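Periplasmic binding protein/LacI transcriptional regulator (Brachyspira murdochii, PDB 4KQC) probably binds a sugar or related carbohydrate in the periplasm as the solute-binding component of an ABC transporter. Local coordinates at residues A[120-125]-A[166-171]; A[130-135]-A[173-178]. One frame throughout, in Å; residues are numbered along the deposited sequence.

Contact 1: residues A[120-125]-A[166-171]; sequences VADKMF and TELADG
Phe125 and Leu168 meet with the CB of the leucine set over one face of the aromatic ring, a CH-pi contact in which that carbon stands 3.9 Å from the centroid of the Phe125 ring. The approach is steep, 15° from the ring normal, with a slight offset toward the rim. Further along the same ring, CE1 of Phe125 lies 3.6 Å from CA of Ala169, so a single phenylalanine meets two successive residues of the facing helix. CB of Phe125 points toward 166-171, and CG lies anti to the backbone N (chi1 -176°). The leucine reaches back the other way: its CD1 comes 3.8 Å from CB of Phe125 and 3.5 Å from OD1 of Asp122, making the aspartate carboxylate a neighbour of a methyl group with no hydrogen bond between the segments. The strongest partner of that carboxylate is Arg164, one turn before Leu168; NE of Arg164 forms a salt bridge with Asp122 OD1. Arg164 thus ties the two helices together beside the apolar contact. One turn before Phe125, Ala121 packs on Phe161 and Phe165, and the Phe125 side chain also touches Asp172 and Thr175. The two short helical segments run roughly parallel, at 32° with their axes 10.0 Å apart, a separation spanned by the large side chains. Helices 113-133 and 152-171 flank strand 141-146 in sequence, and their side-by-side packing against a largely parallel sheet is characteristic of the alpha/beta lobes of periplasmic binding proteins of the LacI-like type.

Contact 2: residues A[130-135]-A[173-178]; sequences TRIAAF and AATAGK
Lys178 and Ala133 make the polar grip: NZ of the lysine donates to Ala133 O over 2.7 Å, in the carbonyl plane and on a lone pair. The same ammonium donates to Ala174 O at 3.0 Å, tilted 28° from that carbonyl's plane, so one ammonium grips a carbonyl near the helix end and a carbonyl of its own segment. Beyond CG the lysine chain is extended, and it passes close by the main chain of 130-135, with CD 3.3 Å from Phe135 O. On the inner side the packing is apolar, CG2 of Ile132 meeting CG2 of Thr175 at 3.9 Å. Here the C-terminal part of helix 113-133 and the residues after it face the connection between helix 152-171 and strand 179-184, part of the alternating helix-strand order of this alpha/beta lobe. That connection closes with a type II beta turn from Thr175 to Lys178, and the positive phi of Gly177 (79°) suits its third position. Ile132 and Phe135 also touch Ala141, at the start of strand 141-146. Toward solvent the contact thins: CB of Ala133 and CB of the exposed Ala174 are 4.4 Å apart, although Ala133 CA does make a CA-H...O contact of 3.5 Å with Ala174 O.

Contacts 1 and 2 illustrate how one helix can meet successive parts of a single chain segment: helix 113-133 faces helix 152-171 in contact 1 and, farther along, the connection that follows it in contact 2. Their centres are about 11 Å apart. The join runs through Thr175, whose OG1 lies 2.8 Å from Ala169 O, a probable hydrogen bond, and 3.8 Å from Phe125 CE1. CB of Ala176 also packs against Ala169 O, at 3.6 Å. The centre of contact 1 is about 20 Å from the centre of the chain and that of contact 2 about 29 Å, so contact 2 lies farther out.

Contact 1: residues A[120-125]-A[166-171]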
ATOM      1  N   VAL A 120     -11.620   2.965  -0.920  1.00 10.74           N
ATOM      2  CA  VAL A 120     -12.094   2.058   0.101  1.00 10.86           C
ATOM      3  C   VAL A 120     -13.148   2.811   0.944  1.00 10.53           C
ATOM      4  O   VAL A 120     -14.154   2.236   1.303  1.00 10.22           O
ATOM      5  CB  VAL A 120     -10.929   1.497   0.976  1.00 10.70           C
ATOM      6  CG1 VAL A 120     -11.464   0.544   2.042  1.00 11.14           C
ATOM      7  CG2 VAL A 120      -9.936   0.727   0.095  1.00 11.40           C
ATOM      8  N   ALA A 121     -12.922   4.094   1.255  1.00 10.91           N
ATOM      9  CA  ALA A 121     -13.923   4.869   2.011  1.00 10.98           C
ATOM     10  C   ALA A 121     -15.227   4.936   1.242  1.00 10.95           C
ATOM     11  O   ALA A 121     -16.294   4.749   1.848  1.00  9.98           O
ATOM     12  CB  ALA A 121     -13.409   6.281   2.279  1.00 11.38           C
ATOM     13  N   ASP A 122     -15.136   5.138  -0.048  1.00 10.99           N
ATOM     14  CA  ASP A 122     -16.412   5.211  -0.867  1.00 11.58           C
ATOM     15  C   ASP A 122     -17.210   3.899  -0.730  1.00 11.58           C
ATOM     16  O   ASP A 122     -18.438   3.908  -0.480  1.00 11.08           O
ATOM     17  CB  ASP A 122     -16.124   5.423  -2.363  1.00 13.74           C
ATOM     18  CG  ASP A 122     -15.474   6.747  -2.685  1.00 17.45           C
ATOM     19  OD1 ASP A 122     -15.641   7.741  -1.969  1.00 19.97           O
ATOM     20  OD2 ASP A 122     -14.732   6.784  -3.709  1.00 19.62           O
ATOM     21  N   LYS A 123     -16.524   2.779  -0.867  1.00 11.28           N
ATOM     22  CA  LYS A 123     -17.156   1.469  -0.770  1.00 11.21           C
ATOM     23  C   LYS A 123     -17.664   1.204   0.642  1.00 11.42           C
ATOM     24  O   LYS A 123     -18.740   0.595   0.813  1.00 12.12           O
ATOM     25  CB  LYS A 123     -16.160   0.379  -1.186  1.00 13.04           C
ATOM     26  CG  LYS A 123     -15.699   0.450  -2.609  1.00 13.87           C
ATOM     27  CD  LYS A 123     -16.824   0.169  -3.573  1.00 18.22           C
ATOM     28  CE  LYS A 123     -16.217   0.274  -4.977  1.00 21.77           C
ATOM     29  NZ  LYS A 123     -17.249  -0.006  -5.998  1.00 25.80           N
HETATM   30  N   MSE A 124     -16.881   1.571   1.669  1.00 10.96           N
HETATM   31  CA  MSE A 124     -17.329   1.361   3.036  1.00 11.15           C
HETATM   32  C   MSE A 124     -18.553   2.175   3.385  1.00 10.67           C
HETATM   33  O   MSE A 124     -19.446   1.691   4.090  1.00 10.55           O
HETATM   34  CB  MSE A 124     -16.185   1.691   4.024  1.00 11.96           C
HETATM   35  CG  MSE A 124     -16.554   1.471   5.499  1.00 14.21           C
HETATM   36 SE   MSE A 124     -16.345  -0.410   6.026  0.65 17.52          SE
HETATM   37  CE  MSE A 124     -14.348  -0.659   5.886  1.00 15.67           C
ATOM     38  N   PHE A 125     -18.564   3.416   2.933  1.00 11.21           N
ATOM     39  CA  PHE A 125     -19.725   4.346   3.175  1.00 12.33           C
ATOM     40  C   PHE A 125     -20.945   3.791   2.512  1.00 13.40           C
ATOM     41  O   PHE A 125     -21.987   3.668   3.144  1.00 13.80           O
ATOM     42  CB  PHE A 125     -19.450   5.745   2.677  1.00 12.97           C
ATOM     43  CG  PHE A 125     -20.554   6.675   3.009  1.00 13.50           C
ATOM     44  CD1 PHE A 125     -20.816   6.979   4.367  1.00 14.42           C
ATOM     45  CD2 PHE A 125     -21.402   7.127   2.037  1.00 16.32           C
ATOM     46  CE1 PHE A 125     -21.864   7.762   4.731  1.00 16.10           C
ATOM     47  CE2 PHE A 125     -22.424   7.978   2.403  1.00 15.30           C
ATOM     48  CZ  PHE A 125     -22.646   8.264   3.732  1.00 14.62           C
ATOM     49  N   THR A 166     -15.148  10.955   6.074  1.00 12.37           N
ATOM     50  CA  THR A 166     -15.681  12.080   6.839  1.00 13.79           C
ATOM     51  C   THR A 166     -16.462  12.969   5.914  1.00 13.86           C
ATOM     52  O   THR A 166     -17.538  13.475   6.289  1.00 14.30           O
ATOM     53  CB  THR A 166     -14.490  12.769   7.551  1.00 15.60           C
ATOM     54  OG1 THR A 166     -14.001  11.865   8.551  1.00 18.03           O
ATOM     55  CG2 THR A 166     -14.887  14.060   8.212  1.00 17.24           C
ATOM     56  N   GLU A 167     -15.954  13.224   4.730  1.00 14.14           N
ATOM     57  CA  GLU A 167     -16.638  14.057   3.751  0.60 16.16           C
ATOM     58  C   GLU A 167     -18.001  13.437   3.408  1.00 15.74           C
ATOM     59  O   GLU A 167     -19.036  14.125   3.378  1.00 15.91           O
ATOM     60  CB  GLU A 167     -15.733  14.255   2.516  0.60 18.24           C
ATOM     61  CG  GLU A 167     -16.395  14.963   1.359  0.60 21.13           C
ATOM     62  CD  GLU A 167     -15.593  14.981   0.056  0.60 23.65           C
ATOM     63  OE1 GLU A 167     -14.621  14.215  -0.118  0.60 26.37           O
ATOM     64  OE2 GLU A 167     -15.976  15.792  -0.814  0.60 29.10           O
ATOM     65  N   LEU A 168     -18.011  12.137   3.140  1.00 14.26           N
ATOM     66  CA  LEU A 168     -19.273  11.519   2.724  1.00 14.49           C
ATOM     67  C   LEU A 168     -20.272  11.474   3.889  1.00 13.20           C
ATOM     68  O   LEU A 168     -21.435  11.777   3.733  1.00 13.70           O
ATOM     69  CB  LEU A 168     -19.039  10.094   2.200  1.00 13.71           C
ATOM     70  CG  LEU A 168     -18.161   9.988   0.935  1.00 15.11           C
ATOM     71  CD1 LEU A 168     -17.781   8.563   0.657  1.00 16.17           C
ATOM     72  CD2 LEU A 168     -18.864  10.613  -0.255  1.00 17.23           C
ATOM     73  N   ALA A 169     -19.806  11.040   5.057  1.00 11.93           N
ATOM     74  CA  ALA A 169     -20.648  10.802   6.204  1.00 12.26           C
ATOM     75  C   ALA A 169     -21.120  12.159   6.811  1.00 14.26           C
ATOM     76  O   ALA A 169     -22.231  12.265   7.350  1.00 14.12           O
ATOM     77  CB  ALA A 169     -19.908   9.951   7.249  1.00 12.41           C
ATOM     78  N   ASP A 170     -20.307  13.211   6.718  1.00 14.83           N
ATOM     79  CA  ASP A 170     -20.803  14.525   7.236  1.00 16.43           C
ATOM     80  C   ASP A 170     -21.743  15.150   6.240  1.00 16.53           C
ATOM     81  O   ASP A 170     -22.563  15.998   6.611  1.00 18.24           O
ATOM     82  CB  ASP A 170     -19.698  15.524   7.482  1.00 17.90           C
ATOM     83  CG  ASP A 170     -18.794  15.133   8.644  1.00 19.40           C
ATOM     84  OD1 ASP A 170     -19.070  14.141   9.357  1.00 19.67           O
ATOM     85  OD2 ASP A 170     -17.759  15.866   8.844  1.00 20.48           O
ATOM     86  N   GLY A 171     -21.554  14.800   4.972  1.00 16.98           N
ATOM     87  CA  GLY A 171     -22.322  15.398   3.886  1.00 17.45           C
ATOM     88  C   GLY A 171     -23.755  14.902   3.831  1.00 18.03           C
ATOM     89  O   GLY A 171     -24.656  15.570   3.269  1.00 17.65           O
TER

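Contact 2: residues A[130-135]-A[173-178]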
ATOM      1  N   THR A 130     -26.783   3.054   5.612  1.00 13.74           N
ATOM      2  CA  THR A 130     -28.093   2.788   6.254  1.00 14.48           C
ATOM      3  C   THR A 130     -27.938   2.318   7.695  1.00 14.10           C
ATOM      4  O   THR A 130     -28.634   2.760   8.627  1.00 13.84           O
ATOM      5  CB  THR A 130     -28.838   1.764   5.372  1.00 15.63           C
ATOM      6  OG1 THR A 130     -29.036   2.375   4.081  1.00 16.80           O
ATOM      7  CG2 THR A 130     -30.221   1.352   5.941  1.00 16.78           C
ATOM      8  N   ARG A 131     -26.937   1.443   7.891  1.00 12.68           N
ATOM      9  CA  ARG A 131     -26.596   0.938   9.223  1.00 12.26           C
ATOM     10  C   ARG A 131     -26.143   2.004  10.219  1.00 12.15           C
ATOM     11  O   ARG A 131     -26.551   2.004  11.402  1.00 12.27           O
ATOM     12  CB  ARG A 131     -25.668  -0.278   9.152  1.00 12.57           C
ATOM     13  CG  ARG A 131     -26.406  -1.505   8.653  1.00 12.78           C
ATOM     14  CD  ARG A 131     -25.400  -2.532   8.148  1.00 14.23           C
ATOM     15  NE  ARG A 131     -24.692  -3.137   9.283  1.00 13.98           N
ATOM     16  CZ  ARG A 131     -23.728  -4.059   9.208  1.00 14.25           C
ATOM     17  NH1 ARG A 131     -23.231  -4.544  10.325  1.00 14.37           N
ATOM     18  NH2 ARG A 131     -23.245  -4.480   8.024  1.00 14.34           N
ATOM     19  N   ILE A 132     -25.353   2.956   9.760  1.00 12.18           N
ATOM     20  CA  ILE A 132     -24.897   4.059  10.595  1.00 12.13           C
ATOM     21  C   ILE A 132     -26.061   4.948  11.035  1.00 13.74           C
ATOM     22  O   ILE A 132     -26.059   5.423  12.145  1.00 14.36           O
ATOM     23  CB  ILE A 132     -23.846   4.906   9.851  1.00 12.82           C
ATOM     24  CG1 ILE A 132     -22.538   4.117   9.736  1.00 12.48           C
ATOM     25  CG2 ILE A 132     -23.580   6.237  10.586  1.00 13.43           C
ATOM     26  CD1 ILE A 132     -21.576   4.643   8.662  1.00 13.17           C
ATOM     27  N   ALA A 133     -27.033   5.159  10.156  1.00 13.54           N
ATOM     28  CA  ALA A 133     -28.162   6.045  10.458  1.00 14.76           C
ATOM     29  C   ALA A 133     -28.972   5.602  11.684  1.00 17.30           C
ATOM     30  O   ALA A 133     -29.584   6.449  12.343  1.00 16.49           O
ATOM     31  CB  ALA A 133     -29.045   6.133   9.254  1.00 14.82           C
ATOM     32  N   ALA A 134     -28.953   4.304  11.988  1.00 17.24           N
ATOM     33  CA  ALA A 134     -29.491   3.745  13.236  1.00 18.78           C
ATOM     34  C   ALA A 134     -28.823   4.115  14.547  1.00 19.05           C
ATOM     35  O   ALA A 134     -29.405   3.884  15.625  1.00 20.84           O
ATOM     36  CB  ALA A 134     -29.589   2.230  13.150  1.00 21.00           C
ATOM     37  N   PHE A 135     -27.600   4.626  14.499  1.00 19.52           N
ATOM     38  CA  PHE A 135     -26.884   5.027  15.697  1.00 18.29           C
ATOM     39  C   PHE A 135     -27.219   6.461  16.075  1.00 20.90           C
ATOM     40  O   PHE A 135     -28.061   7.110  15.419  1.00 20.46           O
ATOM     41  CB  PHE A 135     -25.382   4.768  15.526  1.00 17.67           C
ATOM     42  CG  PHE A 135     -25.089   3.321  15.526  1.00 16.32           C
ATOM     43  CD1 PHE A 135     -25.263   2.572  14.401  1.00 15.89           C
ATOM     44  CD2 PHE A 135     -24.624   2.701  16.678  1.00 17.22           C
ATOM     45  CE1 PHE A 135     -25.032   1.197  14.411  1.00 15.68           C
ATOM     46  CE2 PHE A 135     -24.398   1.339  16.701  1.00 17.93           C
ATOM     47  CZ  PHE A 135     -24.585   0.588  15.541  1.00 17.00           C
ATOM     48  N   ALA A 173     -26.913  14.097   5.812  1.00 13.12           N
ATOM     49  CA  ALA A 173     -27.501  14.428   7.122  1.00 13.70           C
ATOM     50  C   ALA A 173     -28.007  13.181   7.890  1.00 13.54           C
ATOM     51  O   ALA A 173     -28.161  13.208   9.121  1.00 14.67           O
ATOM     52  CB  ALA A 173     -28.589  15.508   6.939  1.00 13.69           C
ATOM     53  N   ALA A 174     -28.263  12.063   7.203  1.00 12.96           N
ATOM     54  CA  ALA A 174     -28.760  10.892   7.918  1.00 13.57           C
ATOM     55  C   ALA A 174     -27.629  10.210   8.721  1.00 13.62           C
ATOM     56  O   ALA A 174     -27.903   9.449   9.635  1.00 14.67           O
ATOM     57  CB  ALA A 174     -29.386   9.912   6.970  1.00 13.96           C
ATOM     58  N   THR A 175     -26.388  10.465   8.333  1.00 14.67           N
ATOM     59  CA  THR A 175     -25.218   9.865   8.998  1.00 14.10           C
ATOM     60  C   THR A 175     -24.426  10.817   9.867  1.00 14.58           C
ATOM     61  O   THR A 175     -23.691  10.364  10.755  1.00 15.56           O
ATOM     62  CB  THR A 175     -24.296   9.148   7.978  1.00 13.63           C
ATOM     63  OG1 THR A 175     -23.874  10.043   6.974  1.00 13.02           O
ATOM     64  CG2 THR A 175     -24.965   7.939   7.334  1.00 13.90           C
ATOM     65  N   ALA A 176     -24.533  12.107   9.592  1.00 15.37           N
ATOM     66  CA  ALA A 176     -23.655  13.089  10.260  1.00 15.78           C
ATOM     67  C   ALA A 176     -23.855  13.043  11.760  1.00 15.88           C
ATOM     68  O   ALA A 176     -24.933  12.889  12.252  1.00 15.97           O
ATOM     69  CB  ALA A 176     -23.885  14.459   9.699  1.00 17.41           C
ATOM     70  N   GLY A 177     -22.758  13.099  12.497  1.00 16.24           N
ATOM     71  CA  GLY A 177     -22.846  13.027  13.926  1.00 18.65           C
ATOM     72  C   GLY A 177     -23.040  11.654  14.573  1.00 18.36           C
ATOM     73  O   GLY A 177     -23.074  11.543  15.789  1.00 19.56           O
ATOM     74  N   LYS A 178     -23.198  10.598  13.776  1.00 17.88           N
ATOM     75  CA  LYS A 178     -23.560   9.295  14.313  1.00 17.52           C
ATOM     76  C   LYS A 178     -22.438   8.295  14.192  1.00 14.70           C
ATOM     77  O   LYS A 178     -22.686   7.131  14.365  1.00 13.76           O
ATOM     78  CB  LYS A 178     -24.755   8.733  13.554  1.00 17.52           C
ATOM     79  CG  LYS A 178     -26.046   9.529  13.721  1.00 19.20           C
ATOM     80  CD  LYS A 178     -27.162   8.986  12.844  1.00 19.82           C
ATOM     81  CE  LYS A 178     -28.433   9.726  13.103  1.00 21.25           C
ATOM     82  NZ  LYS A 178     -29.465   9.164  12.159  1.00 21.76           N
TER